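Taurine:2-oxoglutarate aminotransferase (Bifidobacterium kashiwanohense PV20-2, PDB 6JIX) transfers the amino group of taurine to 2-oxoglutarate, forming glutamate, with pyridoxal 5'-phosphate as its cofactor. Local coordinates at the interface of chains A and B. Coordinates in Å, arbitrary orientation; residue numbers count along the deposited sequence, not the author numbering. Chains: chain A/B, taurine:2-oxoglutarate aminotransferase.

The interface of chains A and B. Residues chain A 15, 21-22, 30; chain B 84-86, 91, 315.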
ATOM      1  N   HIS A  15     -18.722  -3.112  13.159  1.00 36.41           N
ATOM      2  CA  HIS A  15     -17.794  -3.835  12.296  1.00 36.82           C
ATOM      3  C   HIS A  15     -18.535  -4.864  11.445  1.00 37.84           C
ATOM      4  O   HIS A  15     -18.317  -4.959  10.232  1.00 33.87           O
ATOM      5  CB  HIS A  15     -16.694  -4.508  13.128  1.00 32.79           C
ATOM      6  CG  HIS A  15     -15.799  -5.409  12.325  1.00 36.57           C
ATOM      7  ND1 HIS A  15     -14.505  -5.069  11.993  1.00 29.76           N
ATOM      8  CD2 HIS A  15     -16.020  -6.631  11.781  1.00 32.40           C
ATOM      9  CE1 HIS A  15     -13.969  -6.042  11.276  1.00 30.23           C
ATOM     10  NE2 HIS A  15     -14.865  -7.003  11.135  1.00 30.72           N
ATOM     11  N   GLN A  21     -14.348  -7.201   5.737  1.00 31.07           N
ATOM     12  CA  GLN A  21     -13.369  -8.098   6.339  1.00 30.66           C
ATOM     13  C   GLN A  21     -12.539  -8.816   5.273  1.00 34.88           C
ATOM     14  O   GLN A  21     -13.084  -9.342   4.297  1.00 38.20           O
ATOM     15  CB  GLN A  21     -14.100  -9.129   7.185  1.00 29.53           C
ATOM     16  CG  GLN A  21     -13.208  -9.980   7.997  1.00 34.23           C
ATOM     17  CD  GLN A  21     -12.425  -9.167   8.955  1.00 36.27           C
ATOM     18  OE1 GLN A  21     -12.892  -8.872  10.061  1.00 43.13           O
ATOM     19  NE2 GLN A  21     -11.224  -8.771   8.545  1.00 34.08           N
ATOM     20  N   SER A  22     -11.227  -8.856   5.468  1.00 34.20           N
ATOM     21  CA  SER A  22     -10.363  -9.591   4.553  1.00 30.36           C
ATOM     22  C   SER A  22     -10.574 -11.097   4.672  1.00 35.45           C
ATOM     23  O   SER A  22     -10.720 -11.637   5.777  1.00 37.20           O
ATOM     24  CB  SER A  22      -8.895  -9.262   4.819  1.00 29.99           C
ATOM     25  OG  SER A  22      -8.653  -7.875   4.685  1.00 31.83           O
ATOM     26  N   VAL A  30     -17.780 -11.252  15.486  1.00 39.48           N
ATOM     27  CA  VAL A  30     -16.414 -10.729  15.578  1.00 37.60           C
ATOM     28  C   VAL A  30     -16.072 -10.367  17.025  1.00 39.95           C
ATOM     29  O   VAL A  30     -16.902  -9.830  17.770  1.00 38.95           O
ATOM     30  CB  VAL A  30     -16.228  -9.513  14.650  1.00 30.65           C
ATOM     31  CG1 VAL A  30     -17.237  -8.446  14.993  1.00 31.57           C
ATOM     32  CG2 VAL A  30     -14.812  -8.995  14.745  1.00 30.54           C
TER
ATOM     33  N   PRO B  84      -6.608  -7.232  11.276  1.00 28.74           N
ATOM     34  CA  PRO B  84      -7.902  -7.155  10.585  1.00 30.16           C
ATOM     35  C   PRO B  84      -8.968  -8.089  11.143  1.00 28.85           C
ATOM     36  O   PRO B  84     -10.164  -7.782  11.027  1.00 30.02           O
ATOM     37  CB  PRO B  84      -7.520  -7.480   9.137  1.00 23.19           C
ATOM     38  CG  PRO B  84      -6.137  -6.976   9.028  1.00 22.26           C
ATOM     39  CD  PRO B  84      -5.506  -7.404  10.317  1.00 23.68           C
ATOM     40  N   ALA B  85      -8.586  -9.218  11.742  1.00 28.02           N
ATOM     41  CA  ALA B  85      -9.597 -10.153  12.223  1.00 32.16           C
ATOM     42  C   ALA B  85     -10.403  -9.625  13.407  1.00 30.81           C
ATOM     43  O   ALA B  85     -11.384 -10.271  13.788  1.00 32.85           O
ATOM     44  CB  ALA B  85      -8.947 -11.481  12.602  1.00 27.40           C
ATOM     45  N   TYR B  86     -10.042  -8.480  13.987  1.00 28.19           N
ATOM     46  CA  TYR B  86     -10.738  -7.952  15.154  1.00 25.54           C
ATOM     47  C   TYR B  86     -11.363  -6.608  14.841  1.00 23.81           C
ATOM     48  O   TYR B  86     -10.812  -5.817  14.072  1.00 29.30           O
ATOM     49  CB  TYR B  86      -9.794  -7.810  16.360  1.00 26.52           C
ATOM     50  CG  TYR B  86      -9.017  -9.081  16.624  1.00 27.90           C
ATOM     51  CD1 TYR B  86      -9.619 -10.173  17.251  1.00 23.57           C
ATOM     52  CD2 TYR B  86      -7.698  -9.204  16.206  1.00 24.45           C
ATOM     53  CE1 TYR B  86      -8.923 -11.343  17.474  1.00 26.64           C
ATOM     54  CE2 TYR B  86      -6.996 -10.370  16.418  1.00 27.91           C
ATOM     55  CZ  TYR B  86      -7.612 -11.439  17.046  1.00 29.68           C
ATOM     56  OH  TYR B  86      -6.901 -12.592  17.259  1.00 30.53           O
ATOM     57  N   LYS B  91     -11.869   1.769  13.634  1.00 27.89           N
ATOM     58  CA  LYS B  91     -12.192   1.127  12.364  1.00 26.28           C
ATOM     59  C   LYS B  91     -13.701   1.009  12.187  1.00 31.11           C
ATOM     60  O   LYS B  91     -14.229   1.248  11.093  1.00 27.85           O
ATOM     61  CB  LYS B  91     -11.528  -0.253  12.299  1.00 27.20           C
ATOM     62  CG  LYS B  91     -11.840  -1.059  11.042  1.00 29.61           C
ATOM     63  CD  LYS B  91     -10.911  -2.260  10.903  1.00 22.57           C
ATOM     64  CE  LYS B  91     -11.423  -3.444  11.707  1.00 24.16           C
ATOM     65  NZ  LYS B  91     -10.510  -4.616  11.665  1.00 21.25           N
ATOM     66  N   SER B 315      -4.962  -3.674   6.698  1.00 27.96           N
ATOM     67  CA  SER B 315      -6.317  -3.238   6.362  1.00 25.46           C
ATOM     68  C   SER B 315      -7.009  -2.678   7.597  1.00 27.13           C
ATOM     69  O   SER B 315      -7.051  -3.323   8.648  1.00 25.20           O
ATOM     70  CB  SER B 315      -7.131  -4.407   5.789  1.00 26.13           C
ATOM     71  OG  SER B 315      -8.474  -4.030   5.481  1.00 20.81           O
TER
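The side-chain amide of A:Gln21 meets the backbone carbonyl of B:Pro84 across the subunit interface of this class-III, pyridoxal-phosphate-dependent aminotransferase, a family whose members typically work as dimers. Its amide nitrogen NE2 gives a hydrogen bond to B:Pro84 O at 2.9 Å, with the acceptor close to the amide plane but the donor standing well above the carbonyl plane, 69° out of it. Glutamine suits the place because its amide carries a donor and an acceptor side by side: the carbonyl oxygen OE1 takes a hydrogen bond from A:His15 NE2, also 2.9 Å long, lying near the plane of the imidazole ring. The two bonds together favour this way round for the amide, though OE1 also lies 3.1 Å from B:Pro84 O, an unfavourable approach of two acceptors; the bend of the chain at chi2 (61°) turns its tip toward chain B. A leucine in its place would probably leave both B:Pro84 O and A:His15 NE2 without these polar partners and the imidazole freer to turn.

Beyond the amide, the A:His15 ring receives the B:Lys91 methylene CE at its edge, 3.5 Å from ND1. A long, flexible lysine fits here: CE abuts the ring edge, and the bend at chi3 (84°) turns the end of the chain so that NZ donates to B:Tyr86 O at 2.7 Å and more weakly to B:Pro84 O. Through these bonds the lysine may steady the segment that presents the carbonyl to A:Gln21. A:Val30 supplies a compact, branched apolar group, its CG2 lying over the rim of one imidazole face and 3.8 Å from B:Ala85 O. Farther along, the A:Ser22 hydroxyl points at the flank of the B:Ser315 CB-OG bond, OG to OG 3.9 Å, too far for a hydrogen bond.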